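Local structure of tautomerase (Advenella mimigardefordensis DPN7, 6VVW) at residues L32-L36 / P37-I41; D50-A54 / G55-A59; L92-D96 / S97-T101. The protein is a small alpha/beta protein of the tautomerase superfamily, built from two beta-alpha-beta units and assembled as a trimer. All coordinates share one frame; numbering follows the deposited sequence.

Contact 1 (L32-L36 / P37-I41); sequences LNAAL and PSIRI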
ATOM      1  N   LEU A  32     -18.057 -13.607   5.244  1.00 25.97           N
ATOM      2  CA  LEU A  32     -18.456 -13.310   6.620  1.00 27.41           C
ATOM      3  C   LEU A  32     -18.045 -11.923   7.107  1.00 24.32           C
ATOM      4  O   LEU A  32     -16.951 -11.431   6.809  1.00 25.74           O
ATOM      5  CB  LEU A  32     -17.914 -14.385   7.573  1.00 24.34           C
ATOM      6  CG  LEU A  32     -18.754 -15.659   7.764  1.00 23.88           C
ATOM      7  CD1 LEU A  32     -17.870 -16.903   7.943  1.00 22.33           C
ATOM      8  CD2 LEU A  32     -19.725 -15.537   8.929  1.00 20.96           C
ATOM      9  N   ASN A  33     -18.933 -11.303   7.886  1.00 25.43           N
ATOM     10  CA  ASN A  33     -18.787  -9.952   8.428  1.00 28.34           C
ATOM     11  C   ASN A  33     -18.686  -8.909   7.329  1.00 28.42           C
ATOM     12  O   ASN A  33     -18.517  -9.244   6.151  1.00 27.22           O
ATOM     13  CB  ASN A  33     -17.565  -9.823   9.340  1.00 28.59           C
ATOM     14  CG  ASN A  33     -17.740 -10.518  10.657  1.00 28.40           C
ATOM     15  OD1 ASN A  33     -18.619 -10.168  11.456  1.00 27.99           O
ATOM     16  ND2 ASN A  33     -16.883 -11.502  10.912  1.00 27.61           N
ATOM     17  N   ALA A  34     -18.755  -7.639   7.728  1.00 26.72           N
ATOM     18  CA  ALA A  34     -18.863  -6.535   6.787  1.00 29.83           C
ATOM     19  C   ALA A  34     -20.095  -6.731   5.918  1.00 27.26           C
ATOM     20  O   ALA A  34     -20.084  -7.539   4.982  1.00 27.27           O
ATOM     21  CB  ALA A  34     -17.593  -6.414   5.934  1.00 28.04           C
ATOM     22  N   ALA A  35     -21.179  -6.033   6.248  1.00 26.65           N
ATOM     23  CA  ALA A  35     -22.366  -6.087   5.410  1.00 27.62           C
ATOM     24  C   ALA A  35     -21.984  -5.698   3.992  1.00 29.75           C
ATOM     25  O   ALA A  35     -21.774  -6.559   3.125  1.00 27.16           O
ATOM     26  CB  ALA A  35     -23.450  -5.151   5.935  1.00 25.40           C
ATOM     27  N   LEU A  36     -21.886  -4.392   3.767  1.00 26.11           N
ATOM     28  CA  LEU A  36     -21.411  -3.813   2.520  1.00 25.26           C
ATOM     29  C   LEU A  36     -20.677  -2.504   2.808  1.00 20.07           C
ATOM     30  O   LEU A  36     -19.477  -2.431   2.545  1.00 21.52           O
ATOM     31  CB  LEU A  36     -22.572  -3.624   1.540  1.00 23.98           C
ATOM     32  CG  LEU A  36     -22.270  -3.953   0.083  1.00 19.72           C
ATOM     33  CD1 LEU A  36     -21.273  -5.053   0.006  1.00 20.05           C
ATOM     34  CD2 LEU A  36     -23.538  -4.373  -0.611  1.00 23.28           C
ATOM     35  N   PRO A  37     -21.318  -1.479   3.434  1.00 21.09           N
ATOM     36  CA  PRO A  37     -20.702  -0.142   3.494  1.00 15.78           C
ATOM     37  C   PRO A  37     -19.279  -0.106   4.009  1.00 19.75           C
ATOM     38  O   PRO A  37     -18.595   0.915   3.888  1.00 21.18           O
ATOM     39  CB  PRO A  37     -21.622   0.623   4.449  1.00 19.68           C
ATOM     40  CG  PRO A  37     -22.906  -0.098   4.405  1.00 20.16           C
ATOM     41  CD  PRO A  37     -22.576  -1.528   4.199  1.00 20.61           C
ATOM     42  N   SER A  38     -18.835  -1.216   4.594  1.00 21.10           N
ATOM     43  CA  SER A  38     -17.499  -1.315   5.164  1.00 18.41           C
ATOM     44  C   SER A  38     -16.451  -1.648   4.118  1.00 19.65           C
ATOM     45  O   SER A  38     -15.288  -1.254   4.251  1.00 21.35           O
ATOM     46  CB  SER A  38     -17.500  -2.391   6.241  1.00 22.69           C
ATOM     47  OG  SER A  38     -18.295  -3.489   5.812  1.00 22.50           O
ATOM     48  N   ILE A  39     -16.825  -2.351   3.115  1.00 20.25           N
ATOM     49  CA  ILE A  39     -15.878  -2.825   2.127  1.00 19.84           C
ATOM     50  C   ILE A  39     -15.697  -1.763   1.070  1.00 20.71           C
ATOM     51  O   ILE A  39     -16.638  -1.052   0.715  1.00 23.58           O
ATOM     52  CB  ILE A  39     -16.369  -4.134   1.499  1.00 20.10           C
ATOM     53  CG1 ILE A  39     -16.887  -5.071   2.596  1.00 21.76           C
ATOM     54  CG2 ILE A  39     -15.261  -4.739   0.661  1.00 23.16           C
ATOM     55  CD1 ILE A  39     -18.013  -5.990   2.162  1.00 22.67           C
ATOM     56  N   ARG A  40     -14.473  -1.641   0.582  1.00 20.80           N
ATOM     57  CA  ARG A  40     -14.200  -0.983  -0.677  1.00 18.55           C
ATOM     58  C   ARG A  40     -13.121  -1.786  -1.372  1.00 19.19           C
ATOM     59  O   ARG A  40     -12.453  -2.619  -0.761  1.00 21.62           O
ATOM     60  CB  ARG A  40     -13.777   0.488  -0.494  1.00 21.86           C
ATOM     61  CG  ARG A  40     -13.142   0.802   0.838  1.00 19.71           C
ATOM     62  CD  ARG A  40     -12.673   2.243   0.937  1.00 18.84           C
ATOM     63  NE  ARG A  40     -13.761   3.133   1.326  1.00 17.85           N
ATOM     64  CZ  ARG A  40     -13.670   4.459   1.435  1.00 18.99           C
ATOM     65  NH1 ARG A  40     -12.540   5.106   1.173  1.00 19.89           N
ATOM     66  NH2 ARG A  40     -14.737   5.151   1.788  1.00 17.79           N
ATOM     67  N   ILE A  41     -12.984  -1.576  -2.672  1.00 18.65           N
ATOM     68  CA  ILE A  41     -11.951  -2.253  -3.444  1.00 19.34           C
ATOM     69  C   ILE A  41     -11.467  -1.285  -4.494  1.00 18.38           C
ATOM     70  O   ILE A  41     -12.275  -0.638  -5.163  1.00 20.60           O
ATOM     71  CB  ILE A  41     -12.470  -3.536  -4.114  1.00 19.83           C
ATOM     72  CG1 ILE A  41     -12.806  -4.584  -3.062  1.00 21.09           C
ATOM     73  CG2 ILE A  41     -11.430  -4.067  -5.059  1.00 17.20           C
ATOM     74  CD1 ILE A  41     -13.782  -5.625  -3.516  1.00 21.59           C
TER
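Ala34 points its CB into the turn that starts at Leu36, and two side chains meet it there. Ser38 brings OG to 3.0 Å from Ala34 CB, a tight carbon-oxygen contact. The torsion of Ser38 (chi1 40°) lodges OG between its own N and carbonyl carbon, on the side facing Ala34. Ile39 comes with its longer branch: CG1 lies 3.7 Å from Ala34 CB. The CD1 of Ile39 reaches further, to 4.0 Å from Leu36 CD1. These two side chains cross at a slant, touching only through terminal methyls. Leu36 otherwise points off the turn. The backbone closes the turn. Ile39 N donates to Leu36 O over 2.7 Å with an angle of 160° at the hydrogen. The donor is tilted 24° from the carbonyl plane. Pro37 and Ser38 fill the two middle positions of this type I beta turn. Ile39 is buried against Ile28 of helix 16-30 and against Pro2, which Ala34 also touches. The segment is the return loop of a beta-alpha-beta crossover, leading from helix 16-30 into strand 40-43 beside the parallel strand 3-8, as in the tautomerase fold.

Contact 2 (D50-A54 / G55-A59); sequences DSIVA and GQVGA
Ile52 and Val57 pack tightly across a short antiparallel pair. Ile52 CD1 meets Val57 CG2 at 3.4 Å, closer than usual for two methyls. Val57 CG2 lies beside its backbone N and CG1 anti to it (chi1 -160°). This turns Val57 CG2 to the end of Ile52 and sets Val57 CG1 3.0 Å from Ser51 O. Ser51 O also accepts from Gly58 N over 3.2 Å, a bent bond of 145° at the hydrogen. The other branch of Ile52, CG2, lies 3.4 Å from Gln56 N, next to the backbone. Ile52 packs on Leu21 and Val57 on Gln22 of the third subunit, which covers part of this face. The face opposite Ile52 is close-packed too. There Val53 CB touches Ala59 CB at 3.6 Å, and Phe61 also meets Val53. The motif is a beta hairpin with a two-residue loop. Ala54 and Gly55 form the corners of a type II' turn, with Ala54 taking a positive phi. Gln56 N closes the turn by donating to Val53 O over 3.2 Å. The bond is nearly straight, but the donor sits above the carbonyl plane. The loose side is at Gly55 and Gln56. Gln56 lays CG against Val53 O at 3.1 Å, then extends its chain. Its amide belongs to the exposed side, as does Gly55 at the tip.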
ATOM      1  N   ASP A  50       6.999  -2.192 -15.750  1.00 19.34           N
ATOM      2  CA  ASP A  50       6.842  -1.513 -14.471  1.00 22.09           C
ATOM      3  C   ASP A  50       6.592  -2.514 -13.347  1.00 19.88           C
ATOM      4  O   ASP A  50       6.217  -2.102 -12.240  1.00 19.24           O
ATOM      5  CB  ASP A  50       5.700  -0.488 -14.517  1.00 22.76           C
ATOM      6  CG  ASP A  50       5.998   0.689 -15.424  1.00 22.25           C
ATOM      7  OD1 ASP A  50       6.765   0.531 -16.394  1.00 23.78           O
ATOM      8  OD2 ASP A  50       5.462   1.782 -15.171  1.00 22.25           O
ATOM      9  N   SER A  51       6.765  -3.815 -13.615  1.00 21.25           N
ATOM     10  CA  SER A  51       6.663  -4.866 -12.608  1.00 19.67           C
ATOM     11  C   SER A  51       7.526  -6.055 -13.006  1.00 18.21           C
ATOM     12  O   SER A  51       7.951  -6.169 -14.152  1.00 19.32           O
ATOM     13  CB  SER A  51       5.227  -5.332 -12.423  1.00 20.33           C
ATOM     14  OG  SER A  51       4.906  -6.265 -13.436  1.00 21.38           O
ATOM     15  N   ILE A  52       7.780  -6.952 -12.033  1.00 20.30           N
ATOM     16  CA  ILE A  52       8.575  -8.173 -12.201  1.00 16.16           C
ATOM     17  C   ILE A  52       8.080  -9.284 -11.287  1.00 18.27           C
ATOM     18  O   ILE A  52       8.105  -9.127 -10.066  1.00 20.70           O
ATOM     19  CB  ILE A  52      10.061  -7.969 -11.869  1.00 17.60           C
ATOM     20  CG1 ILE A  52      10.650  -6.708 -12.465  1.00 18.67           C
ATOM     21  CG2 ILE A  52      10.860  -9.170 -12.302  1.00 22.43           C
ATOM     22  CD1 ILE A  52      12.148  -6.775 -12.494  1.00 22.95           C
ATOM     23  N   VAL A  53       7.719 -10.441 -11.839  1.00 21.12           N
ATOM     24  CA  VAL A  53       7.425 -11.639 -11.056  1.00 17.95           C
ATOM     25  C   VAL A  53       8.532 -12.645 -11.310  1.00 20.24           C
ATOM     26  O   VAL A  53       8.969 -12.814 -12.452  1.00 20.23           O
ATOM     27  CB  VAL A  53       6.050 -12.239 -11.395  1.00 21.11           C
ATOM     28  CG1 VAL A  53       6.022 -13.751 -11.134  1.00 22.76           C
ATOM     29  CG2 VAL A  53       4.982 -11.549 -10.583  1.00 21.07           C
ATOM     30  N   ALA A  54       8.966 -13.330 -10.245  1.00 22.29           N
ATOM     31  CA  ALA A  54      10.261 -13.989 -10.237  1.00 17.89           C
ATOM     32  C   ALA A  54      11.251 -12.932 -10.686  1.00 17.57           C
ATOM     33  O   ALA A  54      11.175 -11.782 -10.242  1.00 18.92           O
ATOM     34  CB  ALA A  54      10.279 -15.238 -11.131  1.00 16.51           C
ATOM     35  N   GLY A  55      12.165 -13.277 -11.572  1.00 19.24           N
ATOM     36  CA  GLY A  55      13.052 -12.248 -12.079  1.00 21.98           C
ATOM     37  C   GLY A  55      12.822 -11.860 -13.527  1.00 19.95           C
ATOM     38  O   GLY A  55      13.757 -11.454 -14.217  1.00 18.55           O
ATOM     39  N   GLN A  56      11.601 -11.979 -14.017  1.00 18.79           N
ATOM     40  CA  GLN A  56      11.320 -11.677 -15.409  1.00 17.51           C
ATOM     41  C   GLN A  56      10.397 -10.476 -15.461  1.00 16.97           C
ATOM     42  O   GLN A  56       9.228 -10.576 -15.101  1.00 19.51           O
ATOM     43  CB  GLN A  56      10.734 -12.888 -16.121  1.00 19.02           C
ATOM     44  CG  GLN A  56       9.890 -13.749 -15.264  1.00 18.96           C
ATOM     45  CD  GLN A  56       8.956 -14.572 -16.091  1.00 21.58           C
ATOM     46  OE1 GLN A  56       9.005 -14.513 -17.320  1.00 23.54           O
ATOM     47  NE2 GLN A  56       8.064 -15.314 -15.440  1.00 22.69           N
ATOM     48  N   VAL A  57      10.931  -9.335 -15.888  1.00 17.42           N
ATOM     49  CA  VAL A  57      10.097  -8.158 -16.020  1.00 18.71           C
ATOM     50  C   VAL A  57       8.991  -8.497 -16.994  1.00 19.06           C
ATOM     51  O   VAL A  57       9.128  -9.390 -17.841  1.00 23.85           O
ATOM     52  CB  VAL A  57      10.895  -6.939 -16.506  1.00 19.20           C
ATOM     53  CG1 VAL A  57      10.169  -5.662 -16.174  1.00 20.38           C
ATOM     54  CG2 VAL A  57      12.255  -6.943 -15.912  1.00 20.34           C
ATOM     55  N   GLY A  58       7.875  -7.796 -16.871  1.00 20.08           N
ATOM     56  CA  GLY A  58       6.694  -8.235 -17.575  1.00 18.12           C
ATOM     57  C   GLY A  58       6.406  -9.685 -17.267  1.00 20.11           C
ATOM     58  O   GLY A  58       6.923 -10.593 -17.930  1.00 20.17           O
ATOM     59  N   ALA A  59       5.609  -9.899 -16.225  1.00 22.09           N
ATOM     60  CA  ALA A  59       5.019 -11.200 -15.925  1.00 24.41           C
ATOM     61  C   ALA A  59       3.680 -10.940 -15.254  1.00 19.72           C
ATOM     62  O   ALA A  59       3.629 -10.213 -14.262  1.00 21.39           O
ATOM     63  CB  ALA A  59       5.934 -12.032 -15.029  1.00 26.70           C
TER

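Contact 3 (L92-D96 / S97-T101); sequences LDVSD and SCIRT
The carboxylate of Asp96 is the flat group that touches the next segment. Ser97 N sits over one face of it, 2.9 Å from Asp96 OD1. The Ser95 hydroxyl approaches from the OD1 end, nearly in line with the C-O bond. Ser95 OG donates to Asp96 OD1 over 2.7 Å. A chi1 of 48° folds the Asp96 carboxylate back over the chain, toward Ser97 N and the Ser95 hydroxyl. Away from this polar end, apolar side chains meet. Val94 spreads two methyls: CG2 meets Cys98 SG at 3.3 Å, and CG1 meets Ile99 CD1 at 3.6 Å. Ile99 CD1 also approaches Ser95 O, at 3.3 Å. Two successive backbone bonds shape the bend, both long and weak. Cys98 N donates to Ser95 O, and Ile99 N to Asp96 O, each over 3.5 Å. Asp96 O has a second donor in Asn85 ND2 of helix 74-92. Ile99 is buried between that helix, at Ala88 and Val89, and Val62 of the neighbouring strand. The loop thus carries the chain from helix 74-92 into strand 99-106, the closing leg of the second beta-alpha-beta unit of the tautomerase fold.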
ATOM      1  N   LEU A  92     -10.376 -11.930 -13.892  1.00 23.34           N
ATOM      2  CA  LEU A  92      -9.216 -11.199 -14.382  1.00 20.90           C
ATOM      3  C   LEU A  92      -8.415 -11.977 -15.409  1.00 21.77           C
ATOM      4  O   LEU A  92      -7.473 -11.421 -15.978  1.00 23.14           O
ATOM      5  CB  LEU A  92      -8.281 -10.819 -13.234  1.00 20.70           C
ATOM      6  CG  LEU A  92      -8.730  -9.777 -12.220  1.00 20.26           C
ATOM      7  CD1 LEU A  92      -7.581  -9.497 -11.280  1.00 17.41           C
ATOM      8  CD2 LEU A  92      -9.186  -8.489 -12.898  1.00 25.07           C
ATOM      9  N   ASP A  93      -8.734 -13.251 -15.621  1.00 22.65           N
ATOM     10  CA  ASP A  93      -8.110 -14.094 -16.645  1.00 26.48           C
ATOM     11  C   ASP A  93      -6.595 -14.193 -16.468  1.00 28.15           C
ATOM     12  O   ASP A  93      -5.803 -13.821 -17.338  1.00 28.78           O
ATOM     13  CB  ASP A  93      -8.483 -13.593 -18.039  1.00 25.99           C
ATOM     14  CG  ASP A  93      -9.965 -13.460 -18.203  1.00 24.65           C
ATOM     15  OD1 ASP A  93     -10.658 -14.459 -17.905  1.00 25.19           O
ATOM     16  OD2 ASP A  93     -10.436 -12.368 -18.596  1.00 22.29           O
ATOM     17  N   VAL A  94      -6.207 -14.752 -15.329  1.00 26.95           N
ATOM     18  CA  VAL A  94      -4.822 -14.875 -14.922  1.00 26.55           C
ATOM     19  C   VAL A  94      -4.650 -16.250 -14.282  1.00 27.07           C
ATOM     20  O   VAL A  94      -5.573 -17.070 -14.283  1.00 27.13           O
ATOM     21  CB  VAL A  94      -4.410 -13.723 -13.980  1.00 25.17           C
ATOM     22  CG1 VAL A  94      -4.765 -14.025 -12.525  1.00 26.72           C
ATOM     23  CG2 VAL A  94      -2.951 -13.378 -14.158  1.00 26.20           C
ATOM     24  N   SER A  95      -3.451 -16.535 -13.772  1.00 29.65           N
ATOM     25  CA  SER A  95      -3.223 -17.817 -13.120  1.00 26.59           C
ATOM     26  C   SER A  95      -3.505 -17.703 -11.634  1.00 26.65           C
ATOM     27  O   SER A  95      -3.388 -16.629 -11.044  1.00 23.00           O
ATOM     28  CB  SER A  95      -1.795 -18.317 -13.324  1.00 29.62           C
ATOM     29  OG  SER A  95      -1.635 -19.604 -12.734  1.00 29.80           O
ATOM     30  N   ASP A  96      -3.910 -18.831 -11.043  1.00 27.46           N
ATOM     31  CA  ASP A  96      -4.073 -18.903  -9.595  1.00 22.91           C
ATOM     32  C   ASP A  96      -2.778 -18.564  -8.884  1.00 23.55           C
ATOM     33  O   ASP A  96      -2.769 -17.798  -7.909  1.00 22.98           O
ATOM     34  CB  ASP A  96      -4.526 -20.308  -9.215  1.00 23.36           C
ATOM     35  CG  ASP A  96      -3.682 -21.365  -9.871  1.00 24.01           C
ATOM     36  OD1 ASP A  96      -3.094 -21.058 -10.942  1.00 25.81           O
ATOM     37  OD2 ASP A  96      -3.593 -22.487  -9.326  1.00 21.20           O
ATOM     38  N   SER A  97      -1.667 -19.113  -9.383  1.00 24.32           N
ATOM     39  CA  SER A  97      -0.371 -19.027  -8.729  1.00 20.79           C
ATOM     40  C   SER A  97       0.160 -17.613  -8.592  1.00 22.09           C
ATOM     41  O   SER A  97       1.054 -17.388  -7.768  1.00 19.04           O
ATOM     42  CB  SER A  97       0.654 -19.829  -9.509  1.00 20.69           C
ATOM     43  OG  SER A  97       1.919 -19.198  -9.374  1.00 25.12           O
ATOM     44  N   CYS A  98      -0.334 -16.662  -9.387  1.00 23.28           N
ATOM     45  CA  CYS A  98       0.321 -15.363  -9.516  1.00 21.54           C
ATOM     46  C   CYS A  98      -0.337 -14.280  -8.693  1.00 17.92           C
ATOM     47  O   CYS A  98       0.086 -13.118  -8.766  1.00 19.04           O
ATOM     48  CB  CYS A  98       0.353 -14.911 -10.976  1.00 22.29           C
ATOM     49  SG  CYS A  98      -1.078 -13.953 -11.443  1.00 22.45           S
ATOM     50  N   ILE A  99      -1.347 -14.626  -7.910  1.00 17.86           N
ATOM     51  CA  ILE A  99      -2.019 -13.669  -7.044  1.00 17.94           C
ATOM     52  C   ILE A  99      -1.397 -13.734  -5.660  1.00 18.70           C
ATOM     53  O   ILE A  99      -1.361 -14.795  -5.034  1.00 20.93           O
ATOM     54  CB  ILE A  99      -3.520 -13.951  -6.988  1.00 20.13           C
ATOM     55  CG1 ILE A  99      -4.155 -13.539  -8.331  1.00 17.66           C
ATOM     56  CG2 ILE A  99      -4.136 -13.234  -5.785  1.00 14.51           C
ATOM     57  CD1 ILE A  99      -4.984 -14.619  -8.998  1.00 18.28           C
ATOM     58  N   ARG A 100      -0.890 -12.614  -5.184  1.00 16.70           N
ATOM     59  CA  ARG A 100      -0.337 -12.547  -3.849  1.00 15.76           C
ATOM     60  C   ARG A 100      -1.263 -11.683  -3.025  1.00 17.36           C
ATOM     61  O   ARG A 100      -1.316 -10.471  -3.217  1.00 18.27           O
ATOM     62  CB  ARG A 100       1.073 -11.985  -3.867  1.00 14.82           C
ATOM     63  CG  ARG A 100       2.008 -12.935  -4.457  1.00 15.78           C
ATOM     64  CD  ARG A 100       1.748 -14.313  -3.902  1.00 15.59           C
ATOM     65  NE  ARG A 100       2.905 -15.160  -4.124  1.00 16.35           N
ATOM     66  CZ  ARG A 100       2.933 -16.185  -4.965  1.00 15.11           C
ATOM     67  NH1 ARG A 100       1.858 -16.512  -5.653  1.00 17.41           N
ATOM     68  NH2 ARG A 100       4.043 -16.885  -5.115  1.00 16.64           N
ATOM     69  N   THR A 101      -1.998 -12.300  -2.121  1.00 15.78           N
ATOM     70  CA  THR A 101      -2.836 -11.557  -1.202  1.00 17.59           C
ATOM     71  C   THR A 101      -2.108 -11.373   0.117  1.00 18.79           C
ATOM     72  O   THR A 101      -1.157 -12.085   0.439  1.00 18.87           O
ATOM     73  CB  THR A 101      -4.158 -12.274  -0.994  1.00 16.50           C
ATOM     74  OG1 THR A 101      -4.588 -12.771  -2.258  1.00 14.33           O
ATOM     75  CG2 THR A 101      -5.204 -11.330  -0.472  1.00 14.76           C
TER

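How the contacts relate
Contacts 1 and 3 are matching loops, each leading from a helix into an outer strand of the same four-stranded sheet. Their centres lie about 22 Å apart, on opposite sides of the chain's centre. Within the chain contact 2 is a separate hairpin, about 14 Å from contact 3 and 32 Å from contact 1, centre to centre. Its strand 51-53 pairs with a strand of a neighbouring subunit. None touch within one chain. The trimer brings them together. Arg40 of that subunit hydrogen-bonds to Cys98 O of contact 3 through NH2 and packs on Val53 of contact 2. Pro37 of that subunit meets Ala54. Contact 1 lies against Pro2, the amino-terminal proline characteristic of the superfamily.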